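PDB 5JH8: probable chitinase from Chromobacterium violaceum, which probably binds and hydrolyses chitin, as a family 18 glycoside hydrolase built on a TIM barrel. Local coordinates for residues Met176-Glu180 with Val190-Met196; Ile212-Ala218 with Leu291-Tyr297; Pro183-Pro187 with Pro226-Gly230. All blocks are in the same frame, centred on the assembly; numbering follows the deposited sequence. Where two conformers were deposited one is given.

Contact 1 of 3, residues Met176-Glu180 with Val190-Met196; sequences MSYDE and VAGSDWM. With 6KY ((2S)-2-(dimethylamino)-4-(methylselanyl)butanoic acid), chain E; HIS (histidine), chain F.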
# COMPACT_ATOMS: atom_id res chain seq x y z
N MSE A 176 -2.13 -3.96 2.82
CA MSE A 176 -1.40 -2.79 3.30
C MSE A 176 -0.83 -3.10 4.69
O MSE A 176 -1.30 -2.55 5.72
CB MSE A 176 -2.32 -1.57 3.33
CG MSE A 176 -2.79 -1.21 1.95
SE MSE A 176 -4.18 0.16 1.94
CE MSE A 176 -3.39 1.38 3.22
N SER A 177 0.14 -4.01 4.72
CA SER A 177 0.75 -4.46 5.97
C SER A 177 1.79 -3.45 6.46
O SER A 177 2.98 -3.76 6.64
CB SER A 177 1.33 -5.85 5.82
OG SER A 177 2.19 -6.00 4.72
N TYR A 178 1.28 -2.24 6.70
CA TYR A 178 2.02 -1.14 7.29
C TYR A 178 0.99 -0.27 8.00
O TYR A 178 -0.22 -0.48 7.89
CB TYR A 178 2.90 -0.40 6.26
CG TYR A 178 2.32 -0.25 4.87
CD1 TYR A 178 1.28 0.62 4.61
CD2 TYR A 178 2.83 -0.99 3.80
CE1 TYR A 178 0.75 0.75 3.33
CE2 TYR A 178 2.32 -0.86 2.54
CZ TYR A 178 1.29 0.02 2.30
OH TYR A 178 0.84 0.11 1.01
N ASP A 179 1.47 0.71 8.75
CA ASP A 179 0.60 1.52 9.61
C ASP A 179 -0.04 0.70 10.73
O ASP A 179 -1.13 1.01 11.21
CB ASP A 179 -0.40 2.34 8.81
CG ASP A 179 0.28 3.36 7.94
OD1 ASP A 179 1.44 3.75 8.24
OD2 ASP A 179 -0.34 3.76 6.95
N GLU A 180 0.66 -0.34 11.19
CA GLU A 180 0.25 -1.04 12.41
C GLU A 180 0.16 -0.07 13.57
O GLU A 180 -0.72 -0.19 14.44
CB GLU A 180 1.27 -2.13 12.70
CG GLU A 180 0.95 -2.99 13.88
CD GLU A 180 2.08 -3.91 14.27
OE1 GLU A 180 3.11 -3.99 13.57
OE2 GLU A 180 1.93 -4.58 15.34
N VAL A 190 5.69 -0.22 12.89
CA VAL A 190 4.81 0.22 11.80
C VAL A 190 4.41 -0.93 10.90
O VAL A 190 3.33 -0.90 10.29
CB VAL A 190 5.53 1.35 11.02
CG1 VAL A 190 4.71 1.79 9.83
CG2 VAL A 190 5.80 2.51 11.96
N ALA A 191 5.25 -1.94 10.80
CA ALA A 191 5.02 -3.10 9.94
C ALA A 191 5.66 -4.31 10.61
O ALA A 191 6.48 -5.02 10.03
CB ALA A 191 5.59 -2.85 8.55
N GLY A 192 5.26 -4.57 11.86
CA GLY A 192 5.89 -5.64 12.62
C GLY A 192 5.67 -6.99 11.95
O GLY A 192 4.57 -7.29 11.47
N SER A 193 6.71 -7.82 11.97
CA SER A 193 6.65 -9.09 11.26
C SER A 193 5.67 -10.06 11.89
O SER A 193 5.10 -10.90 11.18
CB SER A 193 8.02 -9.73 11.21
OG SER A 193 8.58 -9.89 12.50
N ASP A 194 5.50 -10.01 13.21
CA ASP A 194 4.55 -10.90 13.88
C ASP A 194 3.12 -10.57 13.47
O ASP A 194 2.34 -11.45 13.09
CB ASP A 194 4.77 -10.86 15.40
CG ASP A 194 4.70 -9.46 16.02
OD1 ASP A 194 4.77 -8.43 15.33
OD2 ASP A 194 4.60 -9.41 17.27
N TRP A 195 2.78 -9.28 13.49
CA TRP A 195 1.49 -8.79 13.01
C TRP A 195 1.30 -9.10 11.53
O TRP A 195 0.23 -9.56 11.11
CB TRP A 195 1.46 -7.29 13.30
CG TRP A 195 0.35 -6.50 12.73
CD1 TRP A 195 -0.91 -6.38 13.24
CD2 TRP A 195 0.40 -5.62 11.59
NE1 TRP A 195 -1.65 -5.50 12.49
CE2 TRP A 195 -0.87 -5.03 11.46
CE3 TRP A 195 1.40 -5.28 10.68
CZ2 TRP A 195 -1.17 -4.11 10.44
CZ3 TRP A 195 1.11 -4.37 9.68
CH2 TRP A 195 -0.17 -3.79 9.57
N MSE A 196 2.33 -8.84 10.72
CA MSE A 196 2.28 -9.11 9.29
C MSE A 196 2.01 -10.58 9.03
O MSE A 196 1.20 -10.91 8.17
CB MSE A 196 3.58 -8.67 8.61
CG MSE A 196 3.58 -8.91 7.11
SE MSE A 196 5.23 -8.30 6.27
CE MSE A 196 5.17 -6.42 6.74
N 6KY E . 0.52 5.34 5.17
CA 6KY E . -0.79 6.04 4.96
C 6KY E . -0.89 6.53 3.53
O 6KY E . -0.15 7.43 3.14
CB 6KY E . -1.02 7.20 5.95
CG 6KY E . -1.10 6.71 7.41
SE 6KY E . -1.53 8.11 8.71
CE 6KY E . 0.22 8.96 8.71
CN1 6KY E . 1.69 6.24 5.23
CN2 6KY E . 0.78 4.30 4.14
N HIS F . -1.78 5.91 2.75
CA HIS F . -1.95 6.29 1.35
C HIS F . -2.57 7.67 1.26
O HIS F . -3.23 8.15 2.19
CB HIS F . -2.81 5.25 0.62
CG HIS F . -2.12 3.94 0.41
ND1 HIS F . -2.56 3.01 -0.51
CD2 HIS F . -1.04 3.38 1.02
CE1 HIS F . -1.77 1.95 -0.48
NE2 HIS F . -0.85 2.14 0.45
OXT HIS F . -2.42 8.35 0.24
O HOH W 1 4.23 -5.80 15.95
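The side chain of Glu180 lies along the indole of Trp195, its CB 3.5 Å from the centroid of the six-membered ring and almost on the ring normal, a CH-pi contact. An extended glutamate suits this place: its methylenes cover the ring while OE1 accepts a 2.8 Å hydrogen bond from Gly192 N. Gly192 is the N-cap of helix 193-206, and a CB there would clash with Glu180 OE1. Water 1 donates to Glu180 OE2 (2.7 Å) and Asp194 OD1 (2.8 Å), and Glu180 N donates to Val190 O (2.9 Å). Met176-Asp179 fits the MxYD motif of family 18, at the end of barrel strand 172-176. Here Ser177 centres an inverse gamma turn closed by Tyr178 N to Met176 O (2.8 Å), and its OG bonds Gly215 O. The long, unbranched side chain of selenomethionine Met196 brings CE 3.4 Å from Ser177 O. The motif's polar ends meet the ligands: Tyr178 OH and histidine NE2 share a 2.7 Å hydrogen bond, and Asp179 OD2 accepts one of 2.5 Å from 6KY N.

Contact 2 of 3, residues Ile212-Ala218 with Leu291-Tyr297; sequences ILNGIPA and LGGTSLY. With HIS (histidine), chain F; 6KY ((2S)-2-(dimethylamino)-4-(methylselanyl)butanoic acid), chain E.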
# COMPACT_ATOMS: atom_id res chain seq x y z
N ILE A 212 -2.09 -12.72 -3.41
CA ILE A 212 -1.79 -11.80 -2.32
C ILE A 212 -0.44 -11.15 -2.56
O ILE A 212 0.54 -11.82 -2.89
CB ILE A 212 -1.80 -12.55 -0.97
CG1 ILE A 212 -3.20 -13.12 -0.67
CG2 ILE A 212 -1.27 -11.67 0.16
CD1 ILE A 212 -4.28 -12.11 -0.50
N LEU A 213 -0.40 -9.83 -2.36
CA LEU A 213 0.84 -9.08 -2.22
C LEU A 213 0.92 -8.60 -0.77
O LEU A 213 -0.06 -8.06 -0.26
CB LEU A 213 0.87 -7.85 -3.13
CG LEU A 213 0.50 -8.05 -4.59
CD1 LEU A 213 0.38 -6.71 -5.25
CD2 LEU A 213 1.52 -8.93 -5.31
N ASN A 214 2.06 -8.80 -0.10
CA ASN A 214 2.26 -8.09 1.15
C ASN A 214 2.70 -6.66 0.85
O ASN A 214 2.88 -6.26 -0.30
CB ASN A 214 3.15 -8.86 2.13
CG ASN A 214 4.60 -8.90 1.71
OD1 ASN A 214 4.93 -8.81 0.54
ND2 ASN A 214 5.49 -9.07 2.70
N GLY A 215 2.85 -5.89 1.92
CA GLY A 215 3.23 -4.49 1.83
C GLY A 215 4.38 -4.19 2.75
O GLY A 215 4.41 -4.61 3.91
N ILE A 216 5.35 -3.43 2.23
CA ILE A 216 6.55 -3.06 2.98
C ILE A 216 6.72 -1.55 2.89
O ILE A 216 6.72 -0.99 1.79
CB ILE A 216 7.81 -3.76 2.44
CG1 ILE A 216 7.59 -5.27 2.36
CG2 ILE A 216 9.02 -3.38 3.28
CD1 ILE A 216 8.74 -6.03 1.71
N PRO A 217 6.83 -0.87 4.03
CA PRO A 217 6.98 0.59 4.01
C PRO A 217 8.42 1.01 3.81
O PRO A 217 9.35 0.42 4.37
CB PRO A 217 6.50 0.99 5.40
CG PRO A 217 6.98 -0.17 6.28
CD PRO A 217 6.81 -1.41 5.42
N ALA A 218 8.61 2.07 3.03
CA ALA A 218 9.88 2.78 2.92
C ALA A 218 9.92 3.97 3.86
O ALA A 218 10.46 5.03 3.54
CB ALA A 218 10.14 3.19 1.47
N LEU A 291 3.32 -16.12 -1.87
CA LEU A 291 2.57 -14.94 -2.27
C LEU A 291 2.79 -14.64 -3.75
O LEU A 291 3.78 -15.06 -4.36
CB LEU A 291 2.99 -13.71 -1.46
CG LEU A 291 2.92 -13.83 0.06
CD1 LEU A 291 3.27 -12.49 0.69
CD2 LEU A 291 1.55 -14.30 0.52
N GLY A 292 1.87 -13.87 -4.31
CA GLY A 292 2.03 -13.35 -5.65
C GLY A 292 3.14 -12.34 -5.79
O GLY A 292 3.58 -12.08 -6.91
N GLY A 293 3.57 -11.75 -4.68
CA GLY A 293 4.62 -10.75 -4.72
C GLY A 293 4.50 -9.81 -3.55
O GLY A 293 3.87 -10.14 -2.54
N THR A 294 5.15 -8.67 -3.71
CA THR A 294 5.20 -7.66 -2.67
C THR A 294 4.88 -6.30 -3.27
O THR A 294 4.89 -6.12 -4.48
CB THR A 294 6.57 -7.68 -1.97
OG1 THR A 294 6.52 -6.92 -0.76
CG2 THR A 294 7.71 -7.16 -2.86
N SER A 295 4.61 -5.36 -2.39
CA SER A 295 4.32 -3.99 -2.76
C SER A 295 5.08 -3.07 -1.81
O SER A 295 5.21 -3.38 -0.62
CB SER A 295 2.81 -3.72 -2.72
OG SER A 295 2.25 -3.86 -1.43
N LEU A 296 5.59 -1.96 -2.35
CA LEU A 296 6.50 -1.07 -1.64
C LEU A 296 5.90 0.33 -1.63
O LEU A 296 5.56 0.86 -2.70
CB LEU A 296 7.88 -1.03 -2.30
CG LEU A 296 8.65 -2.37 -2.45
CD1 LEU A 296 8.71 -3.21 -1.18
CD2 LEU A 296 8.14 -3.23 -3.62
N TYR A 297 5.78 0.94 -0.46
CA TYR A 297 5.15 2.24 -0.34
C TYR A 297 6.16 3.20 0.28
O TYR A 297 6.45 3.07 1.48
CB TYR A 297 3.87 2.18 0.52
CG TYR A 297 3.06 3.44 0.37
CD1 TYR A 297 3.31 4.54 1.17
CD2 TYR A 297 2.15 3.59 -0.66
CE1 TYR A 297 2.63 5.73 1.00
CE2 TYR A 297 1.49 4.78 -0.85
CZ TYR A 297 1.74 5.85 -0.02
OH TYR A 297 1.10 7.06 -0.15
N HIS F . -1.78 5.91 2.75
CA HIS F . -1.95 6.29 1.35
C HIS F . -2.57 7.67 1.26
O HIS F . -3.23 8.15 2.19
CB HIS F . -2.81 5.25 0.62
CG HIS F . -2.12 3.94 0.41
ND1 HIS F . -2.56 3.01 -0.51
CD2 HIS F . -1.04 3.38 1.02
CE1 HIS F . -1.77 1.95 -0.48
NE2 HIS F . -0.85 2.14 0.45
OXT HIS F . -2.42 8.35 0.24
N 6KY E . 0.52 5.34 5.17
CA 6KY E . -0.79 6.04 4.96
C 6KY E . -0.89 6.53 3.53
O 6KY E . -0.15 7.43 3.14
CB 6KY E . -1.02 7.20 5.95
CG 6KY E . -1.10 6.71 7.41
SE 6KY E . -1.53 8.11 8.71
CE 6KY E . 0.22 8.96 8.71
CN1 6KY E . 1.69 6.24 5.23
CN2 6KY E . 0.78 4.30 4.14
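Strands 212-217 and 293-297 run parallel, their axes 4.4 Å apart at closest approach and inclined by 33°, the twist expected of neighbouring strands in a barrel. The hydrogen bonding is best at the C-terminal end: Ile216 N to Ser295 O (2.9 Å), Tyr297 N to Ile216 O (3.1 Å) and Ala218 N to Tyr297 O (2.8 Å). Earlier bonds are weak, including Ser295 N to Asn214 O (2.9 Å) and Gly292 N to Ile212 O (2.8 Å). Gly293 adopts backbone angles that would jam a CB against the preceding carbonyl, so glycine suits this strand entrance.

On one face, Thr294 OG1 donates to Asn214 OD1 (2.8 Å), pairing two buried polar groups so that each satisfies the other, and Ile216 CB packs 3.8 Å from Leu296 CD1. The other face carries Leu213, Ser295, Pro217 and Tyr297. The small Ser295 turns its hydroxyl back on the backbone, OG donating to Asn214 O (2.7 Å), and Gln174 also bonds this hydroxyl. Tyr297, on the same face as Ser295, reaches into the ligand pocket with its ring: histidine CD2 lies over the ring face, 3.4 Å from Tyr297 CE2, while its OH bonds Tyr11 OH.

These are the seventh and eighth strands of the TIM barrel, and 293-297 closes it by pairing with strand 3-8. Leu5 of that strand touches Leu213 and Ser295 on the inner face, whereas helices 193-206 and 276-289 cover the outer face, where Asn214 meets Met196, Leu200 and Val286.

Contact 3 of 3, residues Pro183-Pro187 with Pro226-Gly230; sequences PAWDP and PGDGG
Two irregular loops run antiparallel, with CA-CA distances of 4.4 Å for Pro183-Gly229, 3.9 Å for Ala184-Gly227 and 4.4 Å for Asp186-Pro226. Pro183 (phi/psi -54/-36, C-gamma exo) starts helically; its O lies 3.0 Å from Gly227 CA and its CB 3.5 Å from Gly229 O, a close approach eased by glycine at 229, where a CB would sit tightly against Pro183 CB. Ala184 (-66/-13) points its CB away but sets its O 3.5 Å from Gly227 CA in a CA-H...O contact. Trp185 then extends (-116/-172): its indole, chi1 m, leaves the interface, while its O accepts a 3.1 Å hydrogen bond from Gly227 N. Pro226 (-51/133) and Gly227 (84/-4) have angles close to those at the central positions of a type II turn, where glycine readily takes the positive phi. This loop belongs to the connection between barrel strand 212-222 and strand 230-233, antiparallel neighbours, so the contact joins two surface loops beyond the C-terminal ends of the sixth and seventh strands; Pro183 also touches 6KY. Asp186 (-70/151, chi1 m) brings OD1 3.4 Å from Pro226 CB. Pro187 (-59/145) makes an apolar contact, its CD 4.0 Å from Pro226 CG.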
# COMPACT_ATOMS: atom_id res chain seq x y z
N PRO A 183 1.17 7.97 13.80
CA PRO A 183 1.38 9.09 14.73
C PRO A 183 0.24 9.34 15.69
O PRO A 183 0.49 9.72 16.83
CB PRO A 183 1.59 10.27 13.78
CG PRO A 183 2.36 9.60 12.62
CD PRO A 183 1.59 8.32 12.42
N ALA A 184 -1.00 9.16 15.24
CA ALA A 184 -2.18 9.42 16.07
C ALA A 184 -2.30 8.46 17.25
O ALA A 184 -3.11 8.71 18.16
CB ALA A 184 -3.42 9.29 15.20
N TRP A 185 -1.53 7.38 17.25
CA TRP A 185 -1.63 6.32 18.26
C TRP A 185 -0.33 6.25 19.06
O TRP A 185 0.55 7.09 18.95
CB TRP A 185 -1.95 4.97 17.60
CG TRP A 185 -3.19 4.93 16.78
CD1 TRP A 185 -4.25 5.82 16.76
CD2 TRP A 185 -3.51 3.92 15.83
NE1 TRP A 185 -5.19 5.41 15.85
CE2 TRP A 185 -4.75 4.25 15.25
CE3 TRP A 185 -2.85 2.77 15.40
CZ2 TRP A 185 -5.35 3.45 14.27
CZ3 TRP A 185 -3.43 2.00 14.42
CH2 TRP A 185 -4.67 2.33 13.87
N ASP A 186 -0.23 5.21 19.90
CA ASP A 186 0.99 4.99 20.66
C ASP A 186 2.12 4.55 19.74
O ASP A 186 1.89 3.87 18.74
CB ASP A 186 0.79 3.86 21.68
CG ASP A 186 -0.10 4.24 22.85
OD1 ASP A 186 -0.37 5.44 23.05
OD2 ASP A 186 -0.51 3.32 23.59
N PRO A 187 3.37 4.87 20.08
CA PRO A 187 4.50 4.33 19.31
C PRO A 187 4.51 2.81 19.29
O PRO A 187 4.22 2.15 20.29
CB PRO A 187 5.73 4.88 20.03
CG PRO A 187 5.24 6.10 20.77
CD PRO A 187 3.83 5.78 21.15
N PRO A 226 2.90 9.89 22.41
CA PRO A 226 1.74 9.21 21.82
C PRO A 226 0.77 10.22 21.23
O PRO A 226 0.47 11.23 21.86
CB PRO A 226 1.13 8.45 23.00
CG PRO A 226 2.30 8.21 23.89
CD PRO A 226 3.14 9.45 23.79
N GLY A 227 0.32 9.97 20.01
CA GLY A 227 -0.61 10.86 19.35
C GLY A 227 0.02 12.04 18.64
O GLY A 227 -0.71 12.80 18.00
N ASP A 228 1.34 12.22 18.73
CA ASP A 228 2.01 13.40 18.17
C ASP A 228 3.28 12.94 17.47
O ASP A 228 4.31 12.69 18.12
CB ASP A 228 2.31 14.38 19.30
CG ASP A 228 2.83 15.71 18.82
OD1 ASP A 228 3.27 15.84 17.67
OD2 ASP A 228 2.78 16.66 19.64
N GLY A 229 3.22 12.81 16.14
CA GLY A 229 4.37 12.31 15.41
C GLY A 229 4.30 12.65 13.94
O GLY A 229 3.36 13.27 13.46
N GLY A 230 5.31 12.17 13.23
CA GLY A 230 5.43 12.44 11.82
C GLY A 230 6.15 11.32 11.10
O GLY A 230 6.84 10.50 11.71

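Overall arrangement
Contacts 1 and 2 have centres 11 Å apart and touch: Met196 CE lies 3.4 Å from Gly215 O, and Ala191 CB packs 3.7 Å from Pro217 CD. Contact 1 closes before contact 2 opens, with helix 193-206 leading into strand 212-222. Both reach the bound histidine and 6KY, so together they form part of the pocket at the C-terminal end of the barrel. Contact 3 alternates with each along the chain. Its centre is 16 Å from that of contact 1, touched through Trp185 on Glu180, and 24 Å from that of contact 2, about 10 Å between nearest atoms. Contacts 1 and 2 thus belong to the buried barrel end around the ligands, and contact 3 to the exposed loops beyond it.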